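Side-chain contacts in aldehyde dehydrogenase (Trypanosoma brucei, PDB 5MYP), which probably oxidises aldehydes to carboxylic acids with NAD+ as the electron acceptor: residues Arg204-Val209 / Val220-Gly225; Ile124-Trp127 / Leu132-Leu135; Val361-Ile366 / Asn387-Pro392. All coordinates share one frame; numbering follows the deposited sequence.

Interaction 1. Residues Arg204-Val209 / Val220-Gly225; sequences RVAEIV and VTLELG
In the beta-alpha-beta unit made of strand 196-200, helix 203-214 and strand 220-223, A206 of the helix meets L222 of the second strand and L224, just beyond its end. The methyl group of A206 points at the fork of L224 and touches both branches: A206 CB lies 3.6 Å from L224 CD2 and 3.8 Å from L224 CD1. With CG anti to its own carbonyl carbon (chi1 -44°), L224 directs its fork to the helix. L222 adds a looser contact, its CD1 4.3 Å from A206 CB. A206 puts no more than a methyl on the helix side, and its CA lies 6.8 Å from L222 CA. The contact lies in the Rossmann-like half of the aldehyde dehydrogenase fold, where helices pack on a largely parallel sheet; strand 220-223 pairs with strand 196-200, and V209 rests on I197 of that neighbour. L217 of the second subunit packs on A206, L222 and L224, drawing the junction into the dimer interface. Between the two leucines, E223, a predicted active-site residue, is turned from the helix and touches T200, F433 and Y444.

Interaction 2. Residues Ile124-Trp127 / Leu132-Leu135; sequences IGTW and LLIL
T126 and L133 carry the side-chain part of this contact, lying alongside each other and pointing the same way. The methyl of the threonine does the touching: T126 CG2 sits 3.4 Å from L133 CD1, tighter than ordinary van der Waals contact, and 4.0 Å from L133 CB. T126 holds OG1 anti to its backbone N (chi1 -175°), which leaves CG2 wedged between the backbone N and the carbonyl carbon and facing the leucine. Both side chains also rest on T200 of strand 196-200.

A second kind of packing sets a side chain against bare backbone. I134 sets CG1 anti to its N (chi1 -159°), and a turn at the next torsion brings the terminal methyl onto the peptide before G125; I134 CD1 is 3.3 Å from G125 N and 3.4 Å from G125 CA. Because G125 has no side chain, the two main chains come very close here, with the CA atoms of G125 and I134 4.8 Å apart.

The contact lies at the start of a beta-alpha-beta crossover, in which strand 110-124 passes through a short loop into helix 132-143 and the chain returns in the parallel strand 147-151. W127 and N128 open the Trp-Asn-Tyr-Pro sequence carried by that loop, which lines the active site in relatives.

The polar link is carried by one water. It donates to I124 O at 2.9 Å and to L133 O at 2.7 Å, spending both its hydrogens on main-chain carbonyls, one at the end of the strand and one in the opening turn of the helix. On the sheet side, I124 and G125 make backbone hydrogen bonds to L198 and K151, of strands 196-200 and 147-151, while L163 of helix 157-170 packs against I134.

Interaction 3. Residues Val361-Ile366 / Asn387-Pro392; sequences VMQEEI and NSREKP
R389 clasps the main-chain carbonyl of M362 with the side of its guanidinium group, giving one oxygen two donors. R389 NE and R389 NH2 each lie 2.8 Å from M362 O; the N-H...O angles, 148° and 145°, are bent, as two bonds from adjacent nitrogens to one atom must be. The oxygen lies in the guanidinium plane, but the two nitrogens reach it from opposite faces of the carbonyl plane, each tilted from it by a little over 20°. An extended chain from CG to NE carries the group across to the other loop. The third nitrogen, R389 NH1, bonds to I385 O, so every guanidinium nitrogen has an acceptor, each a backbone carbonyl.

M362 also covers one face of the group it binds. Bends at its second and third torsions fold the chain back until M362 CE stands 3.7 Å from R389 NE, off centre toward the rim. The methionine and arginine chains cross at about a right angle, and Y264 of strand 264-268 touches both. Q363 comes near without bonding: Q363 NE2 is 3.5 Å from R389 NH2, both are donors, and the amide turns instead to P357 O. Nearby, K227 NZ bonds to V361 O and E364 O, and R324 to E365 O and I366 O, so five carbonyls of 361-366 accept from basic side chains.

Side-on binding of a carbonyl by an arginine ties two loops together here, in the alpha/beta catalytic domain of the aldehyde dehydrogenase fold: the one before strand 370-376, which carries the family's Glu-Glu-Ile-Phe-Gly-Pro motif, and the one before strand 395-398.

Overall arrangement
Interactions 1 and 2 sit in the same domain, whose Rossmann-like sheet is that of the NAD-binding domain in the family; their centres are about 13 Å apart, and they meet where V209 CG2 lies 4.2 Å from I124 CD1. Interaction 3 joins loops that lead into strands of the other large sheet; its centre is about 17 Å from that of interaction 1, and the two touch through G225 CA and E365 OE2 at 3.6 Å. Interactions 2 and 3 do not meet, with nearest atoms about 9 Å apart. Interaction 1 contains the predicted active-site residue E223, and the side chains of L224 and L133 are each about 6 Å from that of C259, also predicted; the L133 side chain is about 7 Å from that of E223. Interactions 1 and 3 both reach the second subunit.

Interaction 1. Residues Arg204-Val209 / Val220-Gly225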
ATOM      1  N   ARG A 204       9.502  -7.548 -14.317  1.00 13.25           N
ATOM      2  CA  ARG A 204       8.757  -7.982 -15.507  1.00 13.57           C
ATOM      3  C   ARG A 204       7.492  -8.761 -15.139  1.00 13.26           C
ATOM      4  O   ARG A 204       6.401  -8.432 -15.611  1.00 13.08           O
ATOM      5  CB  ARG A 204       9.660  -8.837 -16.402  1.00 14.15           C
ATOM      6  CG  ARG A 204       9.055  -9.257 -17.736  1.00 14.89           C
ATOM      7  CD  ARG A 204      10.036 -10.116 -18.531  1.00 15.40           C
ATOM      8  NE  ARG A 204      10.282 -11.418 -17.893  1.00 16.06           N
ATOM      9  CZ  ARG A 204       9.452 -12.468 -17.925  1.00 16.44           C
ATOM     10  NH1 ARG A 204       8.295 -12.422 -18.581  1.00 16.74           N
ATOM     11  NH2 ARG A 204       9.793 -13.586 -17.293  1.00 16.51           N
ATOM     12  N   VAL A 205       7.641  -9.783 -14.298  1.00 13.07           N
ATOM     13  CA  VAL A 205       6.508 -10.619 -13.878  1.00 12.98           C
ATOM     14  C   VAL A 205       5.613  -9.875 -12.868  1.00 12.77           C
ATOM     15  O   VAL A 205       4.396 -10.085 -12.848  1.00 12.42           O
ATOM     16  CB  VAL A 205       6.984 -11.981 -13.312  1.00 13.05           C
ATOM     17  CG1 VAL A 205       5.820 -12.804 -12.760  1.00 13.19           C
ATOM     18  CG2 VAL A 205       7.744 -12.769 -14.383  1.00 13.19           C
ATOM     19  N   ALA A 206       6.208  -9.008 -12.042  1.00 12.75           N
ATOM     20  CA  ALA A 206       5.434  -8.154 -11.125  1.00 12.81           C
ATOM     21  C   ALA A 206       4.344  -7.347 -11.835  1.00 12.97           C
ATOM     22  O   ALA A 206       3.238  -7.212 -11.312  1.00 12.79           O
ATOM     23  CB  ALA A 206       6.354  -7.214 -10.353  1.00 12.78           C
ATOM     24  N   GLU A 207       4.667  -6.818 -13.017  1.00 13.34           N
ATOM     25  CA  GLU A 207       3.690  -6.098 -13.843  1.00 13.82           C
ATOM     26  C   GLU A 207       2.484  -6.979 -14.188  1.00 13.20           C
ATOM     27  O   GLU A 207       1.349  -6.512 -14.159  1.00 12.97           O
ATOM     28  CB  GLU A 207       4.329  -5.571 -15.133  1.00 14.64           C
ATOM     29  CG  GLU A 207       5.378  -4.485 -14.925  1.00 15.56           C
ATOM     30  CD  GLU A 207       5.981  -3.965 -16.217  1.00 16.38           C
ATOM     31  OE1 GLU A 207       5.443  -4.258 -17.313  1.00 17.11           O
ATOM     32  OE2 GLU A 207       7.012  -3.258 -16.135  1.00 17.62           O
ATOM     33  N   ILE A 208       2.754  -8.244 -14.519  1.00 12.84           N
ATOM     34  CA  ILE A 208       1.703  -9.230 -14.834  1.00 12.71           C
ATOM     35  C   ILE A 208       0.862  -9.559 -13.591  1.00 12.35           C
ATOM     36  O   ILE A 208      -0.367  -9.661 -13.673  1.00 12.27           O
ATOM     37  CB  ILE A 208       2.309 -10.528 -15.434  1.00 13.00           C
ATOM     38  CG1 ILE A 208       3.004 -10.227 -16.774  1.00 13.12           C
ATOM     39  CG2 ILE A 208       1.245 -11.608 -15.632  1.00 13.07           C
ATOM     40  CD1 ILE A 208       4.010 -11.274 -17.202  1.00 13.29           C
ATOM     41  N   VAL A 209       1.528  -9.718 -12.448  1.00 11.94           N
ATOM     42  CA  VAL A 209       0.844  -9.961 -11.173  1.00 11.76           C
ATOM     43  C   VAL A 209      -0.068  -8.783 -10.816  1.00 11.62           C
ATOM     44  O   VAL A 209      -1.233  -8.977 -10.464  1.00 11.39           O
ATOM     45  CB  VAL A 209       1.845 -10.232 -10.022  1.00 11.77           C
ATOM     46  CG1 VAL A 209       1.144 -10.247  -8.664  1.00 11.70           C
ATOM     47  CG2 VAL A 209       2.573 -11.554 -10.244  1.00 11.82           C
ATOM     48  N   VAL A 220      -1.294  -5.261  -3.434  1.00 10.30           N
ATOM     49  CA  VAL A 220      -0.110  -6.085  -3.683  1.00 10.51           C
ATOM     50  C   VAL A 220       1.095  -5.582  -2.903  1.00 10.62           C
ATOM     51  O   VAL A 220       1.270  -4.378  -2.728  1.00 10.64           O
ATOM     52  CB  VAL A 220       0.253  -6.183  -5.188  1.00 10.69           C
ATOM     53  CG1 VAL A 220      -0.888  -6.817  -5.970  1.00 10.70           C
ATOM     54  CG2 VAL A 220       0.622  -4.820  -5.778  1.00 10.81           C
ATOM     55  N   THR A 221       1.897  -6.530  -2.424  1.00 10.59           N
ATOM     56  CA  THR A 221       3.239  -6.277  -1.931  1.00 10.71           C
ATOM     57  C   THR A 221       4.164  -6.951  -2.933  1.00 10.93           C
ATOM     58  O   THR A 221       4.031  -8.145  -3.200  1.00 10.82           O
ATOM     59  CB  THR A 221       3.440  -6.863  -0.520  1.00 10.70           C
ATOM     60  OG1 THR A 221       2.504  -6.256   0.383  1.00 10.58           O
ATOM     61  CG2 THR A 221       4.862  -6.617  -0.011  1.00 10.80           C
ATOM     62  N   LEU A 222       5.078  -6.173  -3.510  1.00 11.20           N
ATOM     63  CA  LEU A 222       5.980  -6.648  -4.553  1.00 11.65           C
ATOM     64  C   LEU A 222       7.401  -6.490  -4.033  1.00 12.10           C
ATOM     65  O   LEU A 222       7.802  -5.387  -3.660  1.00 12.17           O
ATOM     66  CB  LEU A 222       5.766  -5.854  -5.848  1.00 11.60           C
ATOM     67  CG  LEU A 222       4.327  -5.782  -6.371  1.00 11.65           C
ATOM     68  CD1 LEU A 222       4.213  -4.831  -7.558  1.00 11.68           C
ATOM     69  CD2 LEU A 222       3.823  -7.164  -6.756  1.00 11.69           C
ATOM     70  N   GLU A 223       8.135  -7.599  -3.970  1.00 12.69           N
ATOM     71  CA  GLU A 223       9.513  -7.618  -3.477  1.00 13.13           C
ATOM     72  C   GLU A 223      10.398  -7.989  -4.654  1.00 13.19           C
ATOM     73  O   GLU A 223      10.471  -9.158  -5.050  1.00 12.88           O
ATOM     74  CB  GLU A 223       9.654  -8.640  -2.346  1.00 13.49           C
ATOM     75  CG  GLU A 223       8.843  -8.306  -1.094  1.00 13.87           C
ATOM     76  CD  GLU A 223       9.511  -7.301  -0.163  1.00 14.09           C
ATOM     77  OE1 GLU A 223      10.720  -7.016  -0.315  1.00 14.51           O
ATOM     78  OE2 GLU A 223       8.809  -6.791   0.742  1.00 14.24           O
ATOM     79  N   LEU A 224      11.054  -6.987  -5.231  1.00 13.54           N
ATOM     80  CA  LEU A 224      11.726  -7.149  -6.517  1.00 13.93           C
ATOM     81  C   LEU A 224      13.219  -6.925  -6.328  1.00 14.84           C
ATOM     82  O   LEU A 224      13.734  -7.176  -5.235  1.00 15.64           O
ATOM     83  CB  LEU A 224      11.083  -6.234  -7.568  1.00 13.85           C
ATOM     84  CG  LEU A 224       9.547  -6.226  -7.557  1.00 13.72           C
ATOM     85  CD1 LEU A 224       9.002  -5.182  -8.518  1.00 13.64           C
ATOM     86  CD2 LEU A 224       8.979  -7.601  -7.881  1.00 13.65           C
ATOM     87  N   GLY A 225      13.924  -6.506  -7.375  1.00 15.37           N
ATOM     88  CA  GLY A 225      15.374  -6.358  -7.310  1.00 15.57           C
ATOM     89  C   GLY A 225      15.822  -5.026  -7.868  1.00 15.75           C
ATOM     90  O   GLY A 225      15.167  -3.994  -7.672  1.00 16.43           O
TER

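Interaction 2. Residues Ile124-Trp127 / Leu132-Leu135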
ATOM      1  N   ILE A 124       3.284 -15.791  -3.710  1.00 11.05           N
ATOM      2  CA  ILE A 124       4.011 -16.383  -4.832  1.00 11.62           C
ATOM      3  C   ILE A 124       5.498 -16.349  -4.492  1.00 12.12           C
ATOM      4  O   ILE A 124       6.086 -15.281  -4.348  1.00 12.06           O
ATOM      5  CB  ILE A 124       3.738 -15.640  -6.154  1.00 11.66           C
ATOM      6  CG1 ILE A 124       2.238 -15.695  -6.493  1.00 11.71           C
ATOM      7  CG2 ILE A 124       4.569 -16.236  -7.295  1.00 11.68           C
ATOM      8  CD1 ILE A 124       1.814 -14.731  -7.585  1.00 11.75           C
ATOM      9  N   GLY A 125       6.090 -17.530  -4.353  1.00 12.67           N
ATOM     10  CA  GLY A 125       7.480 -17.664  -3.940  1.00 13.27           C
ATOM     11  C   GLY A 125       8.452 -17.517  -5.088  1.00 13.83           C
ATOM     12  O   GLY A 125       8.059 -17.454  -6.254  1.00 14.28           O
ATOM     13  N   THR A 126       9.731 -17.455  -4.741  1.00 14.58           N
ATOM     14  CA  THR A 126      10.807 -17.425  -5.722  1.00 15.21           C
ATOM     15  C   THR A 126      11.792 -18.563  -5.414  1.00 15.59           C
ATOM     16  O   THR A 126      11.665 -19.257  -4.397  1.00 15.52           O
ATOM     17  CB  THR A 126      11.479 -16.027  -5.794  1.00 15.39           C
ATOM     18  OG1 THR A 126      12.441 -16.010  -6.855  1.00 15.80           O
ATOM     19  CG2 THR A 126      12.149 -15.643  -4.478  1.00 15.67           C
ATOM     20  N   TRP A 127      12.760 -18.746  -6.303  1.00 15.70           N
ATOM     21  CA  TRP A 127      13.634 -19.933  -6.296  1.00 16.13           C
ATOM     22  C   TRP A 127      14.946 -19.778  -5.520  1.00 16.25           C
ATOM     23  O   TRP A 127      15.541 -20.782  -5.135  1.00 16.45           O
ATOM     24  CB  TRP A 127      13.954 -20.384  -7.733  1.00 16.36           C
ATOM     25  CG  TRP A 127      14.544 -19.316  -8.597  1.00 16.55           C
ATOM     26  CD1 TRP A 127      13.876 -18.503  -9.465  1.00 16.79           C
ATOM     27  CD2 TRP A 127      15.918 -18.929  -8.662  1.00 16.96           C
ATOM     28  NE1 TRP A 127      14.749 -17.640 -10.075  1.00 16.81           N
ATOM     29  CE2 TRP A 127      16.010 -17.877  -9.598  1.00 16.85           C
ATOM     30  CE3 TRP A 127      17.086 -19.376  -8.028  1.00 16.87           C
ATOM     31  CZ2 TRP A 127      17.225 -17.265  -9.918  1.00 16.97           C
ATOM     32  CZ3 TRP A 127      18.294 -18.758  -8.335  1.00 16.99           C
ATOM     33  CH2 TRP A 127      18.351 -17.715  -9.272  1.00 16.92           C
ATOM     34  N   LEU A 132      12.634 -19.627   2.810  1.00 16.24           N
ATOM     35  CA  LEU A 132      12.470 -18.313   3.444  1.00 16.17           C
ATOM     36  C   LEU A 132      11.402 -17.463   2.759  1.00 16.16           C
ATOM     37  O   LEU A 132      10.505 -16.939   3.416  1.00 15.45           O
ATOM     38  CB  LEU A 132      13.793 -17.543   3.433  1.00 16.40           C
ATOM     39  CG  LEU A 132      13.810 -16.165   4.105  1.00 16.36           C
ATOM     40  CD1 LEU A 132      13.688 -16.315   5.610  1.00 16.46           C
ATOM     41  CD2 LEU A 132      15.071 -15.397   3.728  1.00 16.46           C
ATOM     42  N   LEU A 133      11.498 -17.346   1.439  1.00 16.37           N
ATOM     43  CA  LEU A 133      10.670 -16.392   0.699  1.00 16.91           C
ATOM     44  C   LEU A 133       9.279 -16.912   0.324  1.00 17.28           C
ATOM     45  O   LEU A 133       8.517 -16.208  -0.343  1.00 18.10           O
ATOM     46  CB  LEU A 133      11.438 -15.875  -0.526  1.00 17.10           C
ATOM     47  CG  LEU A 133      12.765 -15.186  -0.176  1.00 17.09           C
ATOM     48  CD1 LEU A 133      13.482 -14.731  -1.437  1.00 17.41           C
ATOM     49  CD2 LEU A 133      12.572 -14.012   0.776  1.00 17.37           C
ATOM     50  N   ILE A 134       8.949 -18.136   0.750  1.00 17.09           N
ATOM     51  CA  ILE A 134       7.564 -18.622   0.746  1.00 17.14           C
ATOM     52  C   ILE A 134       6.985 -18.644   2.179  1.00 16.43           C
ATOM     53  O   ILE A 134       5.856 -18.188   2.389  1.00 15.81           O
ATOM     54  CB  ILE A 134       7.436 -19.988   0.000  1.00 17.80           C
ATOM     55  CG1 ILE A 134       5.993 -20.238  -0.456  1.00 18.51           C
ATOM     56  CG2 ILE A 134       7.941 -21.159   0.829  1.00 17.98           C
ATOM     57  CD1 ILE A 134       5.635 -19.562  -1.759  1.00 18.60           C
ATOM     58  N   LEU A 135       7.753 -19.130   3.160  1.00 15.87           N
ATOM     59  CA  LEU A 135       7.257 -19.232   4.543  1.00 15.54           C
ATOM     60  C   LEU A 135       7.241 -17.920   5.326  1.00 15.08           C
ATOM     61  O   LEU A 135       6.329 -17.710   6.128  1.00 14.91           O
ATOM     62  CB  LEU A 135       8.025 -20.298   5.345  1.00 15.75           C
ATOM     63  CG  LEU A 135       7.836 -21.772   4.965  1.00 16.10           C
ATOM     64  CD1 LEU A 135       8.488 -22.658   6.029  1.00 16.39           C
ATOM     65  CD2 LEU A 135       6.365 -22.133   4.813  1.00 16.21           C
TER
HETATM   66  O   HOH W   1       7.261 -14.414  -1.839  1.00 14.12           O

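Interaction 3. Residues Val361-Ile366 / Asn387-Pro392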
ATOM      1  N   VAL A 361      26.004  -5.190 -18.503  1.00 19.72           N
ATOM      2  CA  VAL A 361      26.459  -5.495 -17.132  1.00 19.17           C
ATOM      3  C   VAL A 361      26.221  -4.335 -16.148  1.00 18.70           C
ATOM      4  O   VAL A 361      26.039  -4.574 -14.952  1.00 17.75           O
ATOM      5  CB  VAL A 361      27.953  -5.933 -17.093  1.00 19.05           C
ATOM      6  CG1 VAL A 361      28.896  -4.757 -17.345  1.00 19.11           C
ATOM      7  CG2 VAL A 361      28.292  -6.615 -15.770  1.00 19.01           C
ATOM      8  N   MET A 362      26.225  -3.099 -16.653  1.00 18.50           N
ATOM      9  CA  MET A 362      25.892  -1.924 -15.842  1.00 18.87           C
ATOM     10  C   MET A 362      24.550  -1.267 -16.203  1.00 19.19           C
ATOM     11  O   MET A 362      24.289  -0.122 -15.822  1.00 19.50           O
ATOM     12  CB  MET A 362      27.050  -0.919 -15.884  1.00 18.59           C
ATOM     13  CG  MET A 362      28.143  -1.214 -14.866  1.00 18.53           C
ATOM     14  SD  MET A 362      27.552  -1.369 -13.167  1.00 18.25           S
ATOM     15  CE  MET A 362      26.869   0.267 -12.905  1.00 18.31           C
ATOM     16  N   GLN A 363      23.704  -2.006 -16.921  1.00 19.89           N
ATOM     17  CA  GLN A 363      22.319  -1.619 -17.184  1.00 20.65           C
ATOM     18  C   GLN A 363      21.294  -2.547 -16.529  1.00 20.79           C
ATOM     19  O   GLN A 363      20.222  -2.090 -16.143  1.00 21.32           O
ATOM     20  CB  GLN A 363      22.062  -1.572 -18.696  1.00 21.27           C
ATOM     21  CG  GLN A 363      22.845  -0.499 -19.438  1.00 21.99           C
ATOM     22  CD  GLN A 363      22.539   0.903 -18.935  1.00 22.52           C
ATOM     23  OE1 GLN A 363      21.407   1.379 -19.025  1.00 24.48           O
ATOM     24  NE2 GLN A 363      23.546   1.564 -18.389  1.00 22.66           N
ATOM     25  N   GLU A 364      21.611  -3.838 -16.416  1.00 20.98           N
ATOM     26  CA  GLU A 364      20.695  -4.841 -15.873  1.00 21.16           C
ATOM     27  C   GLU A 364      21.157  -5.314 -14.494  1.00 20.09           C
ATOM     28  O   GLU A 364      22.344  -5.253 -14.174  1.00 19.68           O
ATOM     29  CB  GLU A 364      20.623  -6.046 -16.814  1.00 22.47           C
ATOM     30  CG  GLU A 364      20.244  -5.713 -18.256  1.00 23.54           C
ATOM     31  CD  GLU A 364      20.300  -6.919 -19.183  1.00 24.81           C
ATOM     32  OE1 GLU A 364      20.366  -8.072 -18.699  1.00 26.30           O
ATOM     33  OE2 GLU A 364      20.281  -6.721 -20.416  1.00 25.72           O
ATOM     34  N   GLU A 365      20.206  -5.784 -13.687  1.00 19.04           N
ATOM     35  CA  GLU A 365      20.516  -6.476 -12.434  1.00 18.47           C
ATOM     36  C   GLU A 365      21.349  -7.706 -12.770  1.00 17.52           C
ATOM     37  O   GLU A 365      20.919  -8.549 -13.554  1.00 16.99           O
ATOM     38  CB  GLU A 365      19.235  -6.901 -11.705  1.00 18.99           C
ATOM     39  CG  GLU A 365      19.457  -7.711 -10.428  1.00 19.53           C
ATOM     40  CD  GLU A 365      18.160  -8.145  -9.755  1.00 19.97           C
ATOM     41  OE1 GLU A 365      17.159  -8.377 -10.465  1.00 21.18           O
ATOM     42  OE2 GLU A 365      18.137  -8.253  -8.507  1.00 19.61           O
ATOM     43  N   ILE A 366      22.533  -7.805 -12.177  1.00 16.41           N
ATOM     44  CA  ILE A 366      23.462  -8.883 -12.507  1.00 16.19           C
ATOM     45  C   ILE A 366      22.931 -10.219 -11.980  1.00 16.12           C
ATOM     46  O   ILE A 366      22.798 -11.188 -12.742  1.00 15.73           O
ATOM     47  CB  ILE A 366      24.885  -8.564 -11.998  1.00 16.06           C
ATOM     48  CG1 ILE A 366      25.419  -7.333 -12.747  1.00 16.00           C
ATOM     49  CG2 ILE A 366      25.815  -9.760 -12.188  1.00 16.16           C
ATOM     50  CD1 ILE A 366      26.785  -6.855 -12.319  1.00 15.95           C
ATOM     51  N   ASN A 387      21.559   7.640  -9.381  1.00 15.32           N
ATOM     52  CA  ASN A 387      20.251   8.269  -9.654  1.00 15.51           C
ATOM     53  C   ASN A 387      19.791   8.181 -11.115  1.00 15.59           C
ATOM     54  O   ASN A 387      18.625   8.444 -11.396  1.00 15.84           O
ATOM     55  CB  ASN A 387      20.219   9.729  -9.173  1.00 15.49           C
ATOM     56  CG  ASN A 387      20.451   9.858  -7.676  1.00 15.53           C
ATOM     57  OD1 ASN A 387      20.425   8.873  -6.940  1.00 15.67           O
ATOM     58  ND2 ASN A 387      20.674  11.079  -7.220  1.00 15.44           N
ATOM     59  N   SER A 388      20.682   7.806 -12.034  1.00 15.59           N
ATOM     60  CA  SER A 388      20.283   7.514 -13.420  1.00 15.69           C
ATOM     61  C   SER A 388      19.722   6.098 -13.600  1.00 15.49           C
ATOM     62  O   SER A 388      19.242   5.763 -14.680  1.00 15.33           O
ATOM     63  CB  SER A 388      21.460   7.716 -14.375  1.00 15.93           C
ATOM     64  OG  SER A 388      22.492   6.771 -14.129  1.00 16.21           O
ATOM     65  N   ARG A 389      19.802   5.269 -12.559  1.00 15.26           N
ATOM     66  CA  ARG A 389      19.323   3.888 -12.609  1.00 15.30           C
ATOM     67  C   ARG A 389      18.108   3.723 -11.705  1.00 14.98           C
ATOM     68  O   ARG A 389      17.787   4.611 -10.918  1.00 14.31           O
ATOM     69  CB  ARG A 389      20.454   2.941 -12.210  1.00 15.58           C
ATOM     70  CG  ARG A 389      21.560   2.907 -13.254  1.00 15.90           C
ATOM     71  CD  ARG A 389      22.780   2.107 -12.822  1.00 16.17           C
ATOM     72  NE  ARG A 389      23.678   1.903 -13.962  1.00 16.36           N
ATOM     73  CZ  ARG A 389      24.528   2.810 -14.456  1.00 16.75           C
ATOM     74  NH1 ARG A 389      24.653   4.029 -13.918  1.00 16.78           N
ATOM     75  NH2 ARG A 389      25.274   2.487 -15.512  1.00 16.95           N
ATOM     76  N   GLU A 390      17.436   2.581 -11.824  1.00 14.95           N
ATOM     77  CA  GLU A 390      16.208   2.327 -11.066  1.00 14.92           C
ATOM     78  C   GLU A 390      16.520   2.223  -9.573  1.00 14.45           C
ATOM     79  O   GLU A 390      17.639   1.887  -9.187  1.00 14.20           O
ATOM     80  CB  GLU A 390      15.507   1.056 -11.555  1.00 15.34           C
ATOM     81  CG  GLU A 390      15.023   1.104 -13.005  1.00 15.70           C
ATOM     82  CD  GLU A 390      13.905   2.110 -13.262  1.00 16.18           C
ATOM     83  OE1 GLU A 390      13.266   2.602 -12.305  1.00 16.50           O
ATOM     84  OE2 GLU A 390      13.647   2.395 -14.447  1.00 16.70           O
ATOM     85  N   LYS A 391      15.524   2.540  -8.748  1.00 13.94           N
ATOM     86  CA  LYS A 391      15.691   2.547  -7.298  1.00 13.58           C
ATOM     87  C   LYS A 391      15.921   1.104  -6.843  1.00 13.46           C
ATOM     88  O   LYS A 391      15.055   0.258  -7.057  1.00 13.45           O
ATOM     89  CB  LYS A 391      14.458   3.134  -6.611  1.00 13.61           C
ATOM     90  CG  LYS A 391      14.201   4.597  -6.931  1.00 13.74           C
ATOM     91  CD  LYS A 391      12.928   5.092  -6.273  1.00 13.85           C
ATOM     92  CE  LYS A 391      12.664   6.558  -6.580  1.00 13.96           C
ATOM     93  NZ  LYS A 391      11.364   6.990  -5.997  1.00 14.09           N
ATOM     94  N   PRO A 392      17.100   0.808  -6.266  1.00 13.15           N
ATOM     95  CA  PRO A 392      17.414  -0.567  -5.898  1.00 13.15           C
ATOM     96  C   PRO A 392      16.845  -0.940  -4.539  1.00 13.04           C
ATOM     97  O   PRO A 392      16.497  -0.063  -3.747  1.00 12.56           O
ATOM     98  CB  PRO A 392      18.940  -0.560  -5.844  1.00 13.16           C
ATOM     99  CG  PRO A 392      19.271   0.811  -5.367  1.00 13.18           C
ATOM    100  CD  PRO A 392      18.195   1.722  -5.890  1.00 13.22           C
TER